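Local coordinates for TPR repeat-containing protein (Cytophaga hutchinsonii, PDB 3U4T) that is of unknown function but, as a tetratricopeptide-repeat protein built of stacked helical hairpins, probably serves as a scaffold that binds peptides or other proteins, at residues E6-A10 and V25-L29; Y53-Q57 and I83-Q89; N224-Y229 and A243-I247. The protein carries 1 engineered substitution. The contacts are given in a common frame with arbitrary orientation. Numbering follows the deposited sequence.

Interaction 1: E6-A10 and V25-L29; sequences EFRYA and VFNKL
Two antiparallel helices of a tetratricopeptide (TPR) hairpin pack here, residues 6-10 of helix 6-14 against 25-29 of helix 19-31. Both segments are helical; their axes approach to 9.9 Å with a signed crossing angle of -149°, and Ala10 faces Val25 at 6.2 Å between CA atoms. Ala10 is the small residue that lets a ring in. Its CB stands over one face of Phe26 (chi1 m), 3.8 Å from the ring centroid and 24° off the normal, a CH-pi contact, in keeping with the small residue of the first helix and the aromatic of the second in the TPR signature. Val25 (chi1 31°) fills the hollow beside it, CG2 lying 3.6 Å from Ala10 CB and 4.2 Å from Glu6 CG. One turn on, Leu29 (chi1 -123°, chi2 45°) wedges between Glu6 and Phe7: its CD2 is 3.9 Å from Phe7 CA, at the edge of that ring, while its CD1 lies 3.1 Å from Glu6 OE2. Phe7, chi1 t, brings CE1 within 4.0 Å of Phe26 CE1. Tyr34, Tyr38 and Ile39 also touch Phe7. No hydrogen bond crosses between the segments, so mainly apolar fit holds them, with the Glu6 carboxylate at the edge.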
loop_
_atom_site.group_PDB
_atom_site.type_symbol
_atom_site.label_atom_id
_atom_site.label_comp_id
_atom_site.label_asym_id
_atom_site.label_seq_id
_atom_site.Cartn_x
_atom_site.Cartn_y
_atom_site.Cartn_z
ATOM N N GLU A 6 -21.950 -13.338 27.760
ATOM C CA GLU A 6 -22.513 -12.784 26.550
ATOM C C GLU A 6 -21.496 -11.899 25.847
ATOM O O GLU A 6 -21.272 -12.022 24.626
ATOM C CB GLU A 6 -23.731 -11.984 26.925
ATOM C CG GLU A 6 -24.586 -11.619 25.775
ATOM C CD GLU A 6 -25.892 -11.082 26.282
ATOM O OE1 GLU A 6 -26.298 -11.508 27.395
ATOM O OE2 GLU A 6 -26.518 -10.261 25.579
ATOM N N PHE A 7 -20.899 -10.989 26.618
ATOM C CA PHE A 7 -19.896 -10.100 26.055
ATOM C C PHE A 7 -18.834 -10.990 25.445
ATOM O O PHE A 7 -18.295 -10.692 24.371
ATOM C CB PHE A 7 -19.206 -9.284 27.121
ATOM C CG PHE A 7 -17.961 -8.615 26.629
ATOM C CD1 PHE A 7 -18.050 -7.481 25.824
ATOM C CD2 PHE A 7 -16.699 -9.132 26.944
ATOM C CE1 PHE A 7 -16.902 -6.868 25.342
ATOM C CE2 PHE A 7 -15.549 -8.524 26.463
ATOM C CZ PHE A 7 -15.649 -7.392 25.664
ATOM N N ARG A 8 -18.516 -12.077 26.148
ATOM C CA ARG A 8 -17.498 -12.977 25.650
ATOM C C ARG A 8 -17.899 -13.637 24.338
ATOM O O ARG A 8 -17.031 -14.094 23.579
ATOM C CB ARG A 8 -17.127 -14.007 26.719
ATOM C CG ARG A 8 -16.278 -13.374 27.806
ATOM C CD ARG A 8 -15.917 -14.264 28.987
ATOM N NE ARG A 8 -15.068 -13.484 29.884
ATOM C CZ ARG A 8 -14.527 -13.906 31.023
ATOM N NH1 ARG A 8 -14.727 -15.141 31.460
ATOM N NH2 ARG A 8 -13.776 -13.069 31.731
ATOM N N TYR A 9 -19.203 -13.661 24.056
ATOM C CA TYR A 9 -19.704 -14.237 22.814
ATOM C C TYR A 9 -19.417 -13.245 21.697
ATOM O O TYR A 9 -18.834 -13.588 20.667
ATOM C CB TYR A 9 -21.214 -14.472 22.889
ATOM C CG TYR A 9 -21.794 -14.928 21.576
ATOM C CD1 TYR A 9 -22.851 -14.235 20.986
ATOM C CD2 TYR A 9 -21.277 -16.048 20.915
ATOM C CE1 TYR A 9 -23.382 -14.635 19.774
ATOM C CE2 TYR A 9 -21.804 -16.464 19.700
ATOM C CZ TYR A 9 -22.859 -15.744 19.135
ATOM O OH TYR A 9 -23.389 -16.115 17.924
ATOM N N ALA A 10 -19.843 -12.007 21.915
ATOM C CA ALA A 10 -19.637 -10.938 20.952
ATOM C C ALA A 10 -18.153 -10.859 20.598
ATOM O O ALA A 10 -17.799 -10.694 19.430
ATOM C CB ALA A 10 -20.094 -9.620 21.552
ATOM N N VAL A 25 -25.383 -8.151 19.114
ATOM C CA VAL A 25 -25.250 -8.424 20.545
ATOM C C VAL A 25 -24.743 -7.218 21.337
ATOM O O VAL A 25 -25.198 -6.967 22.458
ATOM C CB VAL A 25 -24.337 -9.683 20.800
ATOM C CG1 VAL A 25 -23.291 -9.798 19.724
ATOM C CG2 VAL A 25 -23.677 -9.605 22.172
ATOM N N PHE A 26 -23.807 -6.470 20.759
ATOM C CA PHE A 26 -23.291 -5.294 21.439
ATOM C C PHE A 26 -24.430 -4.299 21.641
ATOM O O PHE A 26 -24.512 -3.656 22.685
ATOM C CB PHE A 26 -22.161 -4.634 20.627
ATOM C CG PHE A 26 -20.822 -5.343 20.727
ATOM C CD1 PHE A 26 -20.306 -5.720 21.962
ATOM C CD2 PHE A 26 -20.062 -5.590 19.585
ATOM C CE1 PHE A 26 -19.062 -6.324 22.057
ATOM C CE2 PHE A 26 -18.816 -6.194 19.669
ATOM C CZ PHE A 26 -18.316 -6.561 20.905
ATOM N N ASN A 27 -25.306 -4.191 20.640
ATOM C CA ASN A 27 -26.445 -3.267 20.675
ATOM C C ASN A 27 -27.462 -3.581 21.777
ATOM O O ASN A 27 -28.097 -2.675 22.326
ATOM C CB ASN A 27 -27.148 -3.255 19.313
ATOM C CG ASN A 27 -26.577 -2.211 18.360
ATOM O OD1 ASN A 27 -26.897 -1.023 18.454
ATOM N ND2 ASN A 27 -25.729 -2.651 17.440
ATOM N N LYS A 28 -27.630 -4.860 22.090
ATOM C CA LYS A 28 -28.561 -5.238 23.143
ATOM C C LYS A 28 -27.822 -5.019 24.453
ATOM O O LYS A 28 -28.381 -4.506 25.428
ATOM C CB LYS A 28 -28.974 -6.704 23.003
ATOM C CG LYS A 28 -29.973 -7.151 24.060
ATOM C CD LYS A 28 -30.683 -8.432 23.659
ATOM C CE LYS A 28 -31.795 -8.769 24.641
ATOM N NZ LYS A 28 -32.973 -9.364 23.951
ATOM N N LEU A 29 -26.547 -5.398 24.447
ATOM C CA LEU A 29 -25.673 -5.247 25.599
ATOM C C LEU A 29 -25.716 -3.803 26.106
ATOM O O LEU A 29 -25.726 -3.564 27.316
ATOM C CB LEU A 29 -24.246 -5.629 25.204
ATOM C CG LEU A 29 -23.565 -6.743 26.000
ATOM C CD1 LEU A 29 -24.507 -7.919 26.200
ATOM C CD2 LEU A 29 -22.314 -7.176 25.266
#

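Interaction 2: Y53-Q57 and I83-Q89; sequences YDLAQ and ILMKKGQ
This is an inter-repeat contact of the TPR superhelix: the start of helix 53-64, second helix of one hairpin, packs against the C-terminal end of helix 74-86, first helix of the next. The two run in roughly opposite directions, with Gln57 nearest Ile83 (6.2 Å between CA atoms) and Tyr53 alongside Lys86 and Lys87. Residues 53-57 and 83-86 are helical. A Schellman motif then ends the second helix: Gln89 N bonds to Leu84 O (3.0 Å) and Gly88 N to Met85 O (3.0 Å). Gly88 is the C' residue at phi/psi 81/11, where a CB would jam against the preceding carbonyl oxygen. Gln89 takes the N-cap position of the following helix. Ile83 (chi1 m, chi2 t) forms the apolar part, its CD1 4.0 Å from Ala56 CB and 3.4 Å from Ala56 O, and its CG2 3.7 Å from Gln57 CA. Tyr53, chi1 m, presents a ring face to Lys86, whose CG sits 3.6 Å from the centroid and 17° off the normal, a CH-pi contact. Lys87 bends its side chain (chi1 m, chi2 -95°, chi3 p) past Tyr53 (Lys87 CG to Tyr53 CB 4.1 Å); Asp54, its CA-to-CB bond pointing away, turns back (chi1 m) to form a salt bridge, Lys87 NZ donating to Asp54 OD1 at 2.9 Å. Tyr47 and Tyr48 of helix 40-49 touch Ala56 and Ile83 respectively, while Leu84 meets Leu92 and Ala93 of helix 90-103, so helix 74-86 lies between the preceding hairpin and its own second arm.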
loop_
_atom_site.group_PDB
_atom_site.type_symbol
_atom_site.label_atom_id
_atom_site.label_comp_id
_atom_site.label_asym_id
_atom_site.label_seq_id
_atom_site.Cartn_x
_atom_site.Cartn_y
_atom_site.Cartn_z
ATOM N N TYR A 53 -18.957 4.745 8.725
ATOM C CA TYR A 53 -18.012 5.576 9.453
ATOM C C TYR A 53 -18.594 6.546 10.464
ATOM O O TYR A 53 -17.904 6.922 11.410
ATOM C CB TYR A 53 -17.109 6.306 8.452
ATOM C CG TYR A 53 -16.432 5.357 7.481
ATOM C CD1 TYR A 53 -15.656 4.288 7.943
ATOM C CD2 TYR A 53 -16.580 5.515 6.104
ATOM C CE1 TYR A 53 -15.040 3.394 7.051
ATOM C CE2 TYR A 53 -15.971 4.630 5.203
ATOM C CZ TYR A 53 -15.203 3.572 5.684
ATOM O OH TYR A 53 -14.597 2.704 4.801
ATOM N N ASP A 54 -19.850 6.949 10.280
ATOM C CA ASP A 54 -20.481 7.866 11.228
ATOM C C ASP A 54 -20.779 7.100 12.514
ATOM O O ASP A 54 -20.594 7.609 13.623
ATOM C CB ASP A 54 -21.776 8.441 10.646
ATOM C CG ASP A 54 -21.527 9.629 9.727
ATOM O OD1 ASP A 54 -20.723 9.495 8.783
ATOM O OD2 ASP A 54 -22.140 10.699 9.950
ATOM N N LEU A 55 -21.229 5.863 12.338
ATOM C CA LEU A 55 -21.561 4.969 13.437
ATOM C C LEU A 55 -20.287 4.600 14.171
ATOM O O LEU A 55 -20.258 4.553 15.402
ATOM C CB LEU A 55 -22.219 3.698 12.894
ATOM C CG LEU A 55 -23.723 3.499 13.096
ATOM C CD1 LEU A 55 -24.410 4.809 13.475
ATOM C CD2 LEU A 55 -24.296 2.913 11.822
ATOM N N ALA A 56 -19.233 4.334 13.404
ATOM C CA ALA A 56 -17.953 3.972 13.985
ATOM C C ALA A 56 -17.265 5.156 14.681
ATOM O O ALA A 56 -16.444 4.956 15.583
ATOM C CB ALA A 56 -17.055 3.401 12.918
ATOM N N GLN A 57 -17.575 6.385 14.265
ATOM C CA GLN A 57 -16.961 7.527 14.924
ATOM C C GLN A 57 -17.645 7.695 16.278
ATOM O O GLN A 57 -16.980 7.861 17.301
ATOM C CB GLN A 57 -17.107 8.817 14.107
ATOM C CG GLN A 57 -16.228 9.951 14.656
ATOM C CD GLN A 57 -16.315 11.256 13.878
ATOM O OE1 GLN A 57 -15.511 12.162 14.085
ATOM N NE2 GLN A 57 -17.289 11.360 12.992
ATOM N N ILE A 83 -10.656 5.862 11.510
ATOM C CA ILE A 83 -12.035 6.339 11.431
ATOM C C ILE A 83 -12.111 7.816 11.092
ATOM O O ILE A 83 -12.987 8.229 10.342
ATOM C CB ILE A 83 -12.801 6.064 12.741
ATOM C CG1 ILE A 83 -12.940 4.560 12.934
ATOM C CG2 ILE A 83 -14.180 6.676 12.684
ATOM C CD1 ILE A 83 -13.429 4.172 14.306
ATOM N N LEU A 84 -11.193 8.611 11.640
ATOM C CA LEU A 84 -11.178 10.050 11.362
ATOM C C LEU A 84 -10.741 10.292 9.926
ATOM O O LEU A 84 -11.310 11.126 9.218
ATOM C CB LEU A 84 -10.235 10.788 12.328
ATOM C CG LEU A 84 -10.751 10.928 13.770
ATOM C CD1 LEU A 84 -9.628 11.349 14.690
ATOM C CD2 LEU A 84 -11.905 11.939 13.822
HETATM N N MSE A 85 -9.733 9.560 9.471
HETATM C CA MSE A 85 -9.298 9.759 8.100
HETATM C C MSE A 85 -10.487 9.522 7.161
HETATM O O MSE A 85 -10.701 10.291 6.228
HETATM C CB MSE A 85 -8.134 8.824 7.758
HETATM C CG MSE A 85 -7.443 9.168 6.445
HETATM SE SE MSE A 85 -6.606 10.900 6.455
HETATM C CE MSE A 85 -4.913 10.361 7.282
ATOM N N LYS A 86 -11.278 8.482 7.410
ATOM C CA LYS A 86 -12.435 8.216 6.548
ATOM C C LYS A 86 -13.474 9.332 6.591
ATOM O O LYS A 86 -14.208 9.535 5.628
ATOM C CB LYS A 86 -13.117 6.894 6.929
ATOM C CG LYS A 86 -12.387 5.635 6.476
ATOM C CD LYS A 86 -12.303 5.573 4.968
ATOM C CE LYS A 86 -11.750 4.242 4.486
ATOM N NZ LYS A 86 -10.335 4.032 4.888
ATOM N N LYS A 87 -13.542 10.044 7.711
ATOM C CA LYS A 87 -14.506 11.135 7.878
ATOM C C LYS A 87 -13.945 12.485 7.424
ATOM O O LYS A 87 -14.568 13.538 7.601
ATOM C CB LYS A 87 -14.953 11.202 9.337
ATOM C CG LYS A 87 -15.825 10.031 9.739
ATOM C CD LYS A 87 -17.294 10.410 9.613
ATOM C CE LYS A 87 -17.615 10.992 8.252
ATOM N NZ LYS A 87 -18.916 11.707 8.281
ATOM N N GLY A 88 -12.748 12.437 6.851
ATOM C CA GLY A 88 -12.119 13.632 6.336
ATOM C C GLY A 88 -11.410 14.502 7.338
ATOM O O GLY A 88 -11.026 15.612 7.004
ATOM N N GLN A 89 -11.214 14.023 8.560
ATOM C CA GLN A 89 -10.538 14.839 9.556
ATOM C C GLN A 89 -9.074 14.462 9.686
ATOM O O GLN A 89 -8.581 14.027 10.732
ATOM C CB GLN A 89 -11.290 14.743 10.875
ATOM C CG GLN A 89 -12.767 15.074 10.647
ATOM C CD GLN A 89 -13.509 15.435 11.903
ATOM O OE1 GLN A 89 -13.638 14.630 12.825
ATOM N NE2 GLN A 89 -14.009 16.658 11.946
#

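Interaction 3: N224-Y229 and A243-I247; sequences NEYIAY and AWKNI
At the apolar centre of this TPR-like helical hairpin, Ala228 CB meets Ala243 CB at 3.7 Å, two small side chains pointing at each other so that the helices can come close. Residues 224-229 lie on helix 217-233 and 243-247 on helix 237-250, both helical throughout. Their axes approach to 8.5 Å with a signed crossing angle of -156°, antiparallel, and Asn224 pairs with Ala243 at 5.2 Å between CA atoms. Trp244 has its CA-to-CB bond directed away from the other helix, yet chi1 m and chi2 135° swing the indole back across the groove. Ala228 CB settles over its face, 3.6 Å from the centroid of the six-membered ring and 18° off the normal, a CH-pi contact matching the small-residue and aromatic positions of the TPR signature. The indole edge then butts against the face of Tyr229 (chi1 m) in a T-shaped pair, 5.2 Å between the centroids of the Tyr229 ring and the six-membered ring of Trp244, planes at 88°, with Trp244 CH2 3.7 Å from Tyr229 CZ. Ala257 and Leu261 of the C-terminal helix 255-261 also touch the tryptophan. Farther along, Ile247 (chi1 m, chi2 t) sets CG1 3.6 Å from Asn224 CB and CD1 3.6 Å from Glu225 CG, where the apolar surface gives way to polar groups. Asn224 ND2 is spent within its own helix, on Leu220 O; its OD1 accepts a hydrogen bond from Asn246 ND2 at 2.9 Å, with an N-H...O angle of 168°.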
loop_
_atom_site.group_PDB
_atom_site.type_symbol
_atom_site.label_atom_id
_atom_site.label_comp_id
_atom_site.label_asym_id
_atom_site.label_seq_id
_atom_site.Cartn_x
_atom_site.Cartn_y
_atom_site.Cartn_z
ATOM N N ASN A 224 7.169 -4.810 -22.639
ATOM C CA ASN A 224 7.360 -4.979 -24.072
ATOM C C ASN A 224 7.430 -3.661 -24.824
ATOM O O ASN A 224 8.166 -3.544 -25.810
ATOM C CB ASN A 224 6.254 -5.862 -24.656
ATOM C CG ASN A 224 6.517 -7.341 -24.439
ATOM O OD1 ASN A 224 7.382 -7.933 -25.079
ATOM N ND2 ASN A 224 5.775 -7.942 -23.527
ATOM N N GLU A 225 6.666 -2.671 -24.365
ATOM C CA GLU A 225 6.664 -1.368 -25.005
ATOM C C GLU A 225 8.049 -0.762 -24.900
ATOM O O GLU A 225 8.578 -0.256 -25.878
ATOM C CB GLU A 225 5.631 -0.442 -24.360
ATOM C CG GLU A 225 4.208 -0.628 -24.872
ATOM C CD GLU A 225 3.287 0.516 -24.467
ATOM O OE1 GLU A 225 3.803 1.587 -24.089
ATOM O OE2 GLU A 225 2.051 0.360 -24.538
ATOM N N TYR A 226 8.640 -0.814 -23.716
ATOM C CA TYR A 226 9.980 -0.270 -23.537
ATOM C C TYR A 226 10.927 -0.978 -24.510
ATOM O O TYR A 226 11.637 -0.341 -25.282
ATOM C CB TYR A 226 10.461 -0.501 -22.102
ATOM C CG TYR A 226 11.923 -0.148 -21.902
ATOM C CD1 TYR A 226 12.319 1.170 -21.672
ATOM C CD2 TYR A 226 12.919 -1.121 -22.013
ATOM C CE1 TYR A 226 13.653 1.510 -21.556
ATOM C CE2 TYR A 226 14.258 -0.782 -21.907
ATOM C CZ TYR A 226 14.618 0.528 -21.677
ATOM O OH TYR A 226 15.949 0.856 -21.558
ATOM N N ILE A 227 10.921 -2.306 -24.469
ATOM C CA ILE A 227 11.783 -3.080 -25.341
ATOM C C ILE A 227 11.584 -2.690 -26.802
ATOM O O ILE A 227 12.554 -2.393 -27.506
ATOM C CB ILE A 227 11.530 -4.593 -25.164
ATOM C CG1 ILE A 227 11.737 -4.982 -23.702
ATOM C CG2 ILE A 227 12.499 -5.394 -26.031
ATOM C CD1 ILE A 227 13.142 -4.755 -23.213
ATOM N N ALA A 228 10.333 -2.678 -27.260
ATOM C CA ALA A 228 10.050 -2.318 -28.656
ATOM C C ALA A 228 10.637 -0.960 -29.044
ATOM O O ALA A 228 11.145 -0.800 -30.158
ATOM C CB ALA A 228 8.550 -2.342 -28.923
ATOM N N TYR A 229 10.574 0.011 -28.134
ATOM C CA TYR A 229 11.138 1.332 -28.401
ATOM C C TYR A 229 12.657 1.256 -28.327
ATOM O O TYR A 229 13.358 1.837 -29.144
ATOM C CB TYR A 229 10.623 2.368 -27.395
ATOM C CG TYR A 229 9.157 2.737 -27.579
ATOM C CD1 TYR A 229 8.655 3.112 -28.834
ATOM C CD2 TYR A 229 8.276 2.739 -26.495
ATOM C CE1 TYR A 229 7.314 3.484 -28.999
ATOM C CE2 TYR A 229 6.933 3.112 -26.650
ATOM C CZ TYR A 229 6.460 3.484 -27.903
ATOM O OH TYR A 229 5.147 3.877 -28.048
ATOM N N ALA A 243 8.370 -7.647 -30.063
ATOM C CA ALA A 243 7.867 -7.073 -28.828
ATOM C C ALA A 243 6.487 -6.490 -29.106
ATOM O O ALA A 243 5.559 -6.659 -28.310
ATOM C CB ALA A 243 8.818 -5.997 -28.323
ATOM N N TRP A 244 6.355 -5.813 -30.247
ATOM C CA TRP A 244 5.086 -5.215 -30.642
ATOM C C TRP A 244 4.058 -6.322 -30.771
ATOM O O TRP A 244 2.863 -6.100 -30.564
ATOM C CB TRP A 244 5.224 -4.487 -31.980
ATOM C CG TRP A 244 5.861 -3.127 -31.888
ATOM C CD1 TRP A 244 6.834 -2.626 -32.701
ATOM C CD2 TRP A 244 5.547 -2.085 -30.952
ATOM N NE1 TRP A 244 7.146 -1.339 -32.335
ATOM C CE2 TRP A 244 6.371 -0.981 -31.273
ATOM C CE3 TRP A 244 4.647 -1.974 -29.889
ATOM C CZ2 TRP A 244 6.328 0.211 -30.552
ATOM C CZ3 TRP A 244 4.606 -0.780 -29.176
ATOM C CH2 TRP A 244 5.440 0.298 -29.518
ATOM N N LYS A 245 4.528 -7.519 -31.105
ATOM C CA LYS A 245 3.621 -8.641 -31.253
ATOM C C LYS A 245 3.203 -9.168 -29.894
ATOM O O LYS A 245 2.031 -9.445 -29.675
ATOM C CB LYS A 245 4.266 -9.755 -32.090
ATOM C CG LYS A 245 4.389 -9.421 -33.580
ATOM C CD LYS A 245 5.152 -10.498 -34.354
ATOM C CE LYS A 245 5.307 -10.123 -35.830
ATOM N NZ LYS A 245 6.412 -10.873 -36.497
ATOM N N ASN A 246 4.140 -9.300 -28.965
ATOM C CA ASN A 246 3.767 -9.802 -27.645
ATOM C C ASN A 246 2.646 -8.987 -27.021
ATOM O O ASN A 246 1.849 -9.510 -26.241
ATOM C CB ASN A 246 4.961 -9.798 -26.712
ATOM C CG ASN A 246 6.096 -10.596 -27.259
ATOM O OD1 ASN A 246 5.877 -11.592 -27.952
ATOM N ND2 ASN A 246 7.321 -10.180 -26.957
ATOM N N ILE A 247 2.582 -7.706 -27.370
ATOM C CA ILE A 247 1.550 -6.835 -26.828
ATOM C C ILE A 247 0.171 -7.130 -27.414
ATOM O O ILE A 247 -0.817 -7.208 -26.673
ATOM C CB ILE A 247 1.905 -5.366 -27.061
ATOM C CG1 ILE A 247 3.198 -5.050 -26.313
ATOM C CG2 ILE A 247 0.761 -4.458 -26.583
ATOM C CD1 ILE A 247 3.765 -3.696 -26.625
#

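From the N terminus, interaction 1 comes first, closing the hairpin of helices 6-14 and 19-31 across their short turn. After helix 40-49, interaction 2 joins helix 53-64 to helix 74-86 across the linker between them, so it works between hairpins rather than within one. Interaction 3 closes another hairpin, 217-233 with 237-250, near the C terminus. The three are in series, neither nested nor crossing. Centres of interactions 1 and 2 are 23 Å apart on the same side of the chain's centre; interaction 3 lies on the opposite side, its centre about 59 Å from that of interaction 1. Intra-hairpin and inter-hairpin contacts together build the elongated repeat array.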